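Local atomic coordinates of pullulanase (Bacillus acidopullulyticus, PDB entry 2WAN), a protein that hydrolyses alpha-1,6-glucosidic linkages in pullulan and related branched starch polysaccharides, acting as a debranching glycoside hydrolase. Residues E433-A438 with G547-V552; E638-A641 with V647-G650; G618-L623 with T733-M738. All coordinates share one frame; numbering follows the deposited sequence.

Contact 1. Residues E433-A438 with G547-V552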
loop_
_atom_site.group_PDB
_atom_site.type_symbol
_atom_site.label_atom_id
_atom_site.label_comp_id
_atom_site.label_asym_id
_atom_site.label_seq_id
_atom_site.Cartn_x
_atom_site.Cartn_y
_atom_site.Cartn_z
ATOM N N GLU A 433 -11.032 16.785 -2.047
ATOM C CA GLU A 433 -9.793 16.925 -2.838
ATOM C C GLU A 433 -10.029 16.558 -4.298
ATOM O O GLU A 433 -10.850 15.708 -4.594
ATOM C CB GLU A 433 -8.663 16.056 -2.267
ATOM C CG GLU A 433 -8.241 16.493 -0.856
ATOM C CD GLU A 433 -6.838 16.096 -0.470
ATOM O OE1 GLU A 433 -6.275 15.156 -1.074
ATOM O OE2 GLU A 433 -6.286 16.746 0.457
ATOM N N VAL A 434 -9.331 17.254 -5.197
ATOM C CA VAL A 434 -9.200 16.816 -6.599
ATOM C C VAL A 434 -7.703 16.650 -6.826
ATOM O O VAL A 434 -6.950 17.641 -6.900
ATOM C CB VAL A 434 -9.798 17.813 -7.606
ATOM C CG1 VAL A 434 -9.784 17.169 -9.005
ATOM C CG2 VAL A 434 -11.235 18.147 -7.230
ATOM N N ILE A 435 -7.292 15.388 -6.920
ATOM C CA ILE A 435 -5.886 15.015 -6.811
ATOM C C ILE A 435 -5.254 14.932 -8.213
ATOM O O ILE A 435 -5.796 14.298 -9.107
ATOM C CB ILE A 435 -5.736 13.680 -6.034
ATOM C CG1 ILE A 435 -6.288 13.838 -4.607
ATOM C CG2 ILE A 435 -4.268 13.261 -5.970
ATOM C CD1 ILE A 435 -6.399 12.508 -3.821
ATOM N N TYR A 436 -4.091 15.555 -8.375
ATOM C CA TYR A 436 -3.408 15.652 -9.663
ATOM C C TYR A 436 -2.024 15.020 -9.532
ATOM O O TYR A 436 -1.147 15.568 -8.860
ATOM C CB TYR A 436 -3.305 17.139 -10.012
ATOM C CG TYR A 436 -2.701 17.536 -11.349
ATOM C CD1 TYR A 436 -1.343 17.814 -11.460
ATOM C CD2 TYR A 436 -3.511 17.720 -12.472
ATOM C CE1 TYR A 436 -0.780 18.236 -12.671
ATOM C CE2 TYR A 436 -2.967 18.145 -13.697
ATOM C CZ TYR A 436 -1.615 18.417 -13.784
ATOM O OH TYR A 436 -1.088 18.860 -14.980
ATOM N N GLU A 437 -1.835 13.855 -10.151
ATOM C CA GLU A 437 -0.557 13.121 -10.041
ATOM C C GLU A 437 0.525 13.713 -10.949
ATOM O O GLU A 437 0.299 13.913 -12.145
ATOM C CB GLU A 437 -0.748 11.638 -10.381
ATOM C CG GLU A 437 0.519 10.779 -10.140
ATOM C CD GLU A 437 0.293 9.304 -10.524
ATOM O OE1 GLU A 437 -0.397 9.027 -11.531
ATOM O OE2 GLU A 437 0.827 8.427 -9.834
ATOM N N ALA A 438 1.698 14.000 -10.395
ATOM C CA ALA A 438 2.789 14.576 -11.194
ATOM C C ALA A 438 4.155 14.088 -10.714
ATOM O O ALA A 438 4.392 13.976 -9.516
ATOM C CB ALA A 438 2.737 16.124 -11.136
ATOM N N GLY A 547 -2.547 21.502 -1.886
ATOM C CA GLY A 547 -1.901 20.564 -0.974
ATOM C C GLY A 547 -0.907 19.659 -1.667
ATOM O O GLY A 547 -0.869 19.584 -2.895
ATOM N N VAL A 548 -0.111 18.957 -0.862
ATOM C CA VAL A 548 0.874 17.999 -1.394
ATOM C C VAL A 548 0.715 16.638 -0.720
ATOM O O VAL A 548 0.874 16.513 0.505
ATOM C CB VAL A 548 2.321 18.480 -1.158
ATOM C CG1 VAL A 548 3.339 17.409 -1.642
ATOM C CG2 VAL A 548 2.561 19.804 -1.872
ATOM N N ASN A 549 0.422 15.623 -1.531
ATOM C CA ASN A 549 0.395 14.236 -1.077
ATOM C C ASN A 549 1.626 13.514 -1.620
ATOM O O ASN A 549 1.887 13.554 -2.824
ATOM C CB ASN A 549 -0.867 13.510 -1.591
ATOM C CG ASN A 549 -2.165 14.050 -0.985
ATOM O OD1 ASN A 549 -2.147 14.826 -0.032
ATOM N ND2 ASN A 549 -3.300 13.641 -1.557
ATOM N N MET A 550 2.379 12.849 -0.756
ATOM C CA MET A 550 3.547 12.099 -1.237
ATOM C C MET A 550 3.215 10.662 -1.591
ATOM O O MET A 550 2.695 9.932 -0.758
ATOM C CB MET A 550 4.659 12.126 -0.179
ATOM C CG MET A 550 5.437 13.444 -0.157
ATOM S SD MET A 550 6.634 13.507 1.230
ATOM C CE MET A 550 7.723 12.122 0.849
ATOM N N ASP A 551 3.560 10.255 -2.812
ATOM C CA ASP A 551 3.651 8.810 -3.156
ATOM C C ASP A 551 4.819 8.231 -2.346
ATOM O O ASP A 551 5.942 8.729 -2.440
ATOM C CB ASP A 551 3.915 8.693 -4.658
ATOM C CG ASP A 551 3.778 7.282 -5.195
ATOM O OD1 ASP A 551 3.870 6.300 -4.429
ATOM O OD2 ASP A 551 3.561 7.161 -6.421
ATOM N N VAL A 552 4.547 7.221 -1.523
ATOM C CA VAL A 552 5.588 6.604 -0.669
ATOM C C VAL A 552 5.609 5.087 -0.832
ATOM O O VAL A 552 4.560 4.452 -1.025
ATOM C CB VAL A 552 5.413 7.003 0.835
ATOM C CG1 VAL A 552 5.733 8.511 1.040
ATOM C CG2 VAL A 552 3.982 6.700 1.306
HETATM O O HOH W 1 -4.017 15.981 1.453
HETATM O O HOH W 2 2.256 9.182 -7.656
#
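E433 and N549 meet by one direct hydrogen bond, and it is a weak one: N549 ND2 lies 3.4 Å from E433 OE1, although the N-H points well at the oxygen (161°). The carboxylate and amide planes are inclined by only 21°, so the two groups are nearly coplanar. The stronger partner of ND2 is the hydroxyl of Y649, on another barrel strand. An asparagine suits this place because one flat group offers both a donor and an acceptor.

Water does the rest of the polar joining. Water 1 is hydrogen-bonded to E433 OE2 at 2.6 Å and to N549 OD1 at 2.7 Å, closing a ring with the direct bond. Further along, water 2 donates both its protons, to E437 OE2 and to D551 OD2, each 2.7 Å from its oxygen. It sits between two acidic groups whose OE2 and OD2 are 4.6 Å apart. Each acid has further partners: E437 OE1 accepts from the backbone N of H735, and D551 OD1 forms a salt bridge with R620.

The apolar share is small. With CG1 anti to its carbonyl carbon (chi1 -61°) and the chain extended beyond it, I435 brings CD1 to 4.0 Å from N549 ND2, where it borders the polar pair.

These strands are next-but-one neighbours in the parallel barrel, with strand 485-488 between them, so side chains and waters across the barrel interior must join them. The buried acids E437 and D551 probably depend on the shared water, on R620, on Y509 and on the H735 amide to make their closeness tolerable.

Contact 2. Residues E638-A641 with V647-G650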
loop_
_atom_site.group_PDB
_atom_site.type_symbol
_atom_site.label_atom_id
_atom_site.label_comp_id
_atom_site.label_asym_id
_atom_site.label_seq_id
_atom_site.Cartn_x
_atom_site.Cartn_y
_atom_site.Cartn_z
ATOM N N GLU A 638 -2.510 7.808 14.109
ATOM C CA GLU A 638 -1.429 8.711 14.521
ATOM C C GLU A 638 -1.464 10.021 13.748
ATOM O O GLU A 638 -1.388 11.107 14.340
ATOM C CB GLU A 638 -0.054 8.053 14.372
ATOM C CG GLU A 638 0.214 6.965 15.401
ATOM C CD GLU A 638 1.673 6.561 15.493
ATOM O OE1 GLU A 638 2.549 7.207 14.861
ATOM O OE2 GLU A 638 1.936 5.573 16.213
ATOM N N LEU A 639 -1.600 9.926 12.424
ATOM C CA LEU A 639 -1.606 11.145 11.631
ATOM C C LEU A 639 -2.869 11.988 11.847
ATOM O O LEU A 639 -2.776 13.223 11.877
ATOM C CB LEU A 639 -1.349 10.865 10.148
ATOM C CG LEU A 639 0.026 10.245 9.876
ATOM C CD1 LEU A 639 0.140 9.959 8.390
ATOM C CD2 LEU A 639 1.191 11.139 10.370
ATOM N N HIS A 640 -4.027 11.346 12.029
ATOM C CA HIS A 640 -5.273 12.109 12.248
ATOM C C HIS A 640 -5.293 12.777 13.629
ATOM O O HIS A 640 -5.974 13.776 13.837
ATOM C CB HIS A 640 -6.530 11.251 12.028
ATOM C CG HIS A 640 -6.759 10.871 10.590
ATOM N ND1 HIS A 640 -6.636 11.765 9.548
ATOM C CD2 HIS A 640 -7.108 9.688 10.030
ATOM C CE1 HIS A 640 -6.898 11.146 8.404
ATOM N NE2 HIS A 640 -7.194 9.886 8.671
ATOM N N ALA A 641 -4.530 12.223 14.563
ATOM C CA ALA A 641 -4.336 12.881 15.861
ATOM C C ALA A 641 -3.572 14.202 15.733
ATOM O O ALA A 641 -3.803 15.135 16.508
ATOM C CB ALA A 641 -3.638 11.936 16.855
ATOM N N VAL A 647 -5.058 13.291 4.409
ATOM C CA VAL A 647 -5.708 12.332 3.494
ATOM C C VAL A 647 -4.746 11.201 3.171
ATOM O O VAL A 647 -3.595 11.447 2.792
ATOM C CB VAL A 647 -6.167 13.021 2.192
ATOM C CG1 VAL A 647 -6.829 12.007 1.232
ATOM C CG2 VAL A 647 -7.126 14.166 2.512
ATOM N N LEU A 648 -5.223 9.969 3.348
ATOM C CA LEU A 648 -4.399 8.776 3.238
ATOM C C LEU A 648 -5.085 7.763 2.344
ATOM O O LEU A 648 -6.270 7.475 2.540
ATOM C CB LEU A 648 -4.186 8.151 4.625
ATOM C CG LEU A 648 -3.660 9.120 5.682
ATOM C CD1 LEU A 648 -3.861 8.531 7.088
ATOM C CD2 LEU A 648 -2.192 9.484 5.410
ATOM N N TYR A 649 -4.355 7.217 1.378
ATOM C CA TYR A 649 -4.965 6.243 0.444
ATOM C C TYR A 649 -3.867 5.463 -0.266
ATOM O O TYR A 649 -2.674 5.785 -0.137
ATOM C CB TYR A 649 -5.892 6.958 -0.575
ATOM C CG TYR A 649 -5.174 8.070 -1.286
ATOM C CD1 TYR A 649 -5.044 9.339 -0.692
ATOM C CD2 TYR A 649 -4.564 7.844 -2.524
ATOM C CE1 TYR A 649 -4.341 10.370 -1.323
ATOM C CE2 TYR A 649 -3.855 8.858 -3.165
ATOM C CZ TYR A 649 -3.741 10.117 -2.564
ATOM O OH TYR A 649 -3.031 11.119 -3.199
ATOM N N GLY A 650 -4.253 4.422 -1.001
ATOM C CA GLY A 650 -3.253 3.655 -1.741
ATOM C C GLY A 650 -3.818 2.522 -2.563
ATOM O O GLY A 650 -5.035 2.359 -2.635
#
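L639 and L648 make the dense part of this contact, branch against branch: L639 CD1 touches L648 CD2 at 3.8 Å as the two side chains pass at a slant. L648 stands on strand 647-650 and aims at helix 629-642. Its CG lies anti to the carbonyl carbon (chi1 -52°), and its two methyls part company, CD2 going to L639 and CD1 to H640. A forked leucine suits this place, since it can fill the strand-helix interface in two directions. L639 is also walled in by V607 and V611 of helix 597-614 and by F619 of the neighbouring strand.

The H640 side is looser. Its ring approaches L648 from the opposite direction and obliquely, with NE2 3.9 Å from L648 CD1, and the residue remains partly exposed. A histidine fits such a border: the same ring nitrogen, NE2, that lies near the methyl also makes a weak hydrogen bond to the carbonyl oxygen of G675. V647, one step back on the strand, points away from the helix, and its side chain packs on E433.

The backbones stay well apart, L639 CA being 9.2 Å from L648 CA, so side chains alone fill the gap. Strand 618-621, helix 629-642 and strand 647-650 form a beta-alpha-beta unit, and this apolar seam between helix and following strand is characteristic of the (beta/alpha)8 TIM barrel.

Contact 3. Residues G618-L623 with T733-M738; sequences GFRFDL and TSHDNM
R620 reaches H735 by extending CG trans to its own backbone N (chi1 173°) and then bending sharply at chi2 (-104°), which carries the guanidinium off strand 618-621 toward the loop 733-738. H735 comes from that loop with its CG between backbone N and carbonyl carbon, and NH2 of R620 arrives at the edge of the imidazole, near its plane. The guanidinium and the ring are steeply inclined to each other, and no hydrogen bond joins the segments directly.

Water 3 makes the polar link. It accepts from R620 NH2 at 2.8 Å, in the guanidinium plane, and is hydrogen-bonded to D736 OD2 at 2.6 Å. R620 NH2 and D736 OD2 themselves stay 4.4 Å apart, beyond a salt bridge. Within its own segment R620 NH1 bonds D622 OD1 at 3.0 Å, using the anti lone pair of that oxygen. The arginine's other salt bridges run to D551 through NH1 and to E651 through NH2; a guanidinium, flat and rich in N-H groups, is well suited to serve several acids. A leucine in place of R620 has no N-H to offer, and the crowded carboxylates of D551, D622 and E651 would probably be left without the positive charge between them.

The H735 ring meets W507 edge-to-face and lies against Y509 with the planes about 15° apart. The sequences GFRFDL and TSHDNM match conserved motifs of the alpha-amylase family, in which the acids corresponding to D622, E651 and D736 form the catalytic trio. The chemistry thus implies carboxylates gathered round one arginine, probably at the catalytic centre.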
loop_
_atom_site.group_PDB
_atom_site.type_symbol
_atom_site.label_atom_id
_atom_site.label_comp_id
_atom_site.label_asym_id
_atom_site.label_seq_id
_atom_site.Cartn_x
_atom_site.Cartn_y
_atom_site.Cartn_z
ATOM N N GLY A 618 -0.674 14.637 3.065
ATOM C CA GLY A 618 -1.235 13.311 2.888
ATOM C C GLY A 618 -0.282 12.375 2.181
ATOM O O GLY A 618 0.819 12.784 1.813
ATOM N N PHE A 619 -0.705 11.119 2.009
ATOM C CA PHE A 619 0.148 10.084 1.432
ATOM C C PHE A 619 -0.637 9.162 0.537
ATOM O O PHE A 619 -1.785 8.771 0.856
ATOM C CB PHE A 619 0.843 9.223 2.507
ATOM C CG PHE A 619 1.794 10.005 3.392
ATOM C CD1 PHE A 619 3.088 10.325 2.953
ATOM C CD2 PHE A 619 1.388 10.449 4.647
ATOM C CE1 PHE A 619 3.963 11.055 3.779
ATOM C CE2 PHE A 619 2.269 11.171 5.471
ATOM C CZ PHE A 619 3.534 11.478 5.041
ATOM N N ARG A 620 0.010 8.803 -0.573
ATOM C CA ARG A 620 -0.428 7.733 -1.476
ATOM C C ARG A 620 0.519 6.549 -1.260
ATOM O O ARG A 620 1.691 6.611 -1.604
ATOM C CB ARG A 620 -0.365 8.214 -2.937
ATOM C CG ARG A 620 -0.645 7.127 -4.030
ATOM C CD ARG A 620 0.617 6.652 -4.719
ATOM N NE ARG A 620 0.280 5.761 -5.842
ATOM C CZ ARG A 620 1.011 4.722 -6.257
ATOM N NH1 ARG A 620 2.151 4.410 -5.666
ATOM N NH2 ARG A 620 0.577 3.983 -7.284
ATOM N N PHE A 621 -0.007 5.475 -0.678
ATOM C CA PHE A 621 0.785 4.286 -0.346
ATOM C C PHE A 621 0.851 3.283 -1.502
ATOM O O PHE A 621 -0.145 2.631 -1.849
ATOM C CB PHE A 621 0.266 3.638 0.944
ATOM C CG PHE A 621 0.433 4.509 2.166
ATOM C CD1 PHE A 621 1.634 4.492 2.893
ATOM C CD2 PHE A 621 -0.596 5.346 2.590
ATOM C CE1 PHE A 621 1.800 5.307 4.028
ATOM C CE2 PHE A 621 -0.445 6.181 3.734
ATOM C CZ PHE A 621 0.752 6.143 4.457
ATOM N N ASP A 622 2.017 3.230 -2.140
ATOM C CA ASP A 622 2.306 2.235 -3.183
ATOM C C ASP A 622 2.034 0.831 -2.622
ATOM O O ASP A 622 2.404 0.539 -1.489
ATOM C CB ASP A 622 3.773 2.364 -3.603
ATOM C CG ASP A 622 4.121 1.489 -4.773
ATOM O OD1 ASP A 622 3.649 1.785 -5.892
ATOM O OD2 ASP A 622 4.872 0.511 -4.570
ATOM N N LEU A 623 1.359 -0.013 -3.407
ATOM C CA LEU A 623 1.002 -1.387 -2.975
ATOM C C LEU A 623 0.607 -1.450 -1.494
ATOM O O LEU A 623 1.107 -2.273 -0.726
ATOM C CB LEU A 623 2.135 -2.370 -3.307
ATOM C CG LEU A 623 2.588 -2.410 -4.770
ATOM C CD1 LEU A 623 3.744 -3.376 -4.975
ATOM C CD2 LEU A 623 1.428 -2.765 -5.717
ATOM N N THR A 733 -7.064 6.852 -15.259
ATOM C CA THR A 733 -5.653 6.552 -15.553
ATOM C C THR A 733 -4.743 7.041 -14.430
ATOM O O THR A 733 -5.166 7.819 -13.574
ATOM C CB THR A 733 -5.159 7.212 -16.868
ATOM O OG1 THR A 733 -5.292 8.638 -16.786
ATOM C CG2 THR A 733 -5.968 6.700 -18.092
ATOM N N SER A 734 -3.488 6.589 -14.486
ATOM C CA SER A 734 -2.438 6.966 -13.541
ATOM C C SER A 734 -1.094 6.811 -14.259
ATOM O O SER A 734 -1.065 6.485 -15.460
ATOM C CB SER A 734 -2.486 6.036 -12.315
ATOM O OG SER A 734 -2.067 4.715 -12.672
ATOM N N HIS A 735 0.021 7.010 -13.543
ATOM C CA HIS A 735 1.357 6.879 -14.153
ATOM C C HIS A 735 1.599 5.469 -14.712
ATOM O O HIS A 735 2.388 5.305 -15.662
ATOM C CB HIS A 735 2.486 7.227 -13.150
ATOM C CG HIS A 735 2.587 6.268 -12.003
ATOM N ND1 HIS A 735 3.391 5.145 -12.025
ATOM C CD2 HIS A 735 1.983 6.270 -10.795
ATOM C CE1 HIS A 735 3.257 4.485 -10.888
ATOM N NE2 HIS A 735 2.399 5.142 -10.126
ATOM N N ASP A 736 0.926 4.471 -14.135
ATOM C CA ASP A 736 1.036 3.074 -14.599
ATOM C C ASP A 736 0.213 2.878 -15.871
ATOM O O ASP A 736 -0.773 3.580 -16.096
ATOM C CB ASP A 736 0.517 2.096 -13.536
ATOM C CG ASP A 736 1.493 1.901 -12.380
ATOM O OD1 ASP A 736 2.653 1.474 -12.619
ATOM O OD2 ASP A 736 1.068 2.155 -11.235
ATOM N N ASN A 737 0.601 1.918 -16.703
ATOM C CA ASN A 737 -0.182 1.633 -17.910
ATOM C C ASN A 737 -0.203 2.848 -18.868
ATOM O O ASN A 737 0.759 3.619 -18.911
ATOM C CB ASN A 737 -1.585 1.146 -17.521
ATOM C CG ASN A 737 -1.539 0.007 -16.506
ATOM O OD1 ASN A 737 -1.021 -1.075 -16.802
ATOM N ND2 ASN A 737 -2.049 0.255 -15.306
ATOM N N MET A 738 -1.290 3.028 -19.628
ATOM C CA MET A 738 -1.296 4.027 -20.691
ATOM C C MET A 738 -1.988 5.340 -20.309
ATOM O O MET A 738 -2.898 5.358 -19.483
ATOM C CB MET A 738 -1.928 3.420 -21.946
ATOM C CG MET A 738 -1.331 2.061 -22.290
ATOM S SD MET A 738 -2.180 1.307 -23.693
ATOM C CE MET A 738 -1.739 2.448 -25.011
HETATM O O HOH W 3 1.953 2.006 -8.806
#

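All three contacts are buried, but they occupy different layers of the same parallel barrel. Contact 1 spans the interior, and contact 3 joins a strand to a loop at the C-terminal end, about 10 Å away between centres; both are polar, built from acids, water and an amide or an arginine. Contact 2 lies on the outer face, where helix 629-642 packs by hydrocarbon; its histidine margin is partly exposed, as is D736 in contact 3. Strand 618-621 of contact 3 pairs through its backbone with a strand of each other contact. Side chains add to this: contacts 1 and 3 share a salt bridge, and contact 1 reaches the strand of contact 2 by a hydrogen bond across the interior.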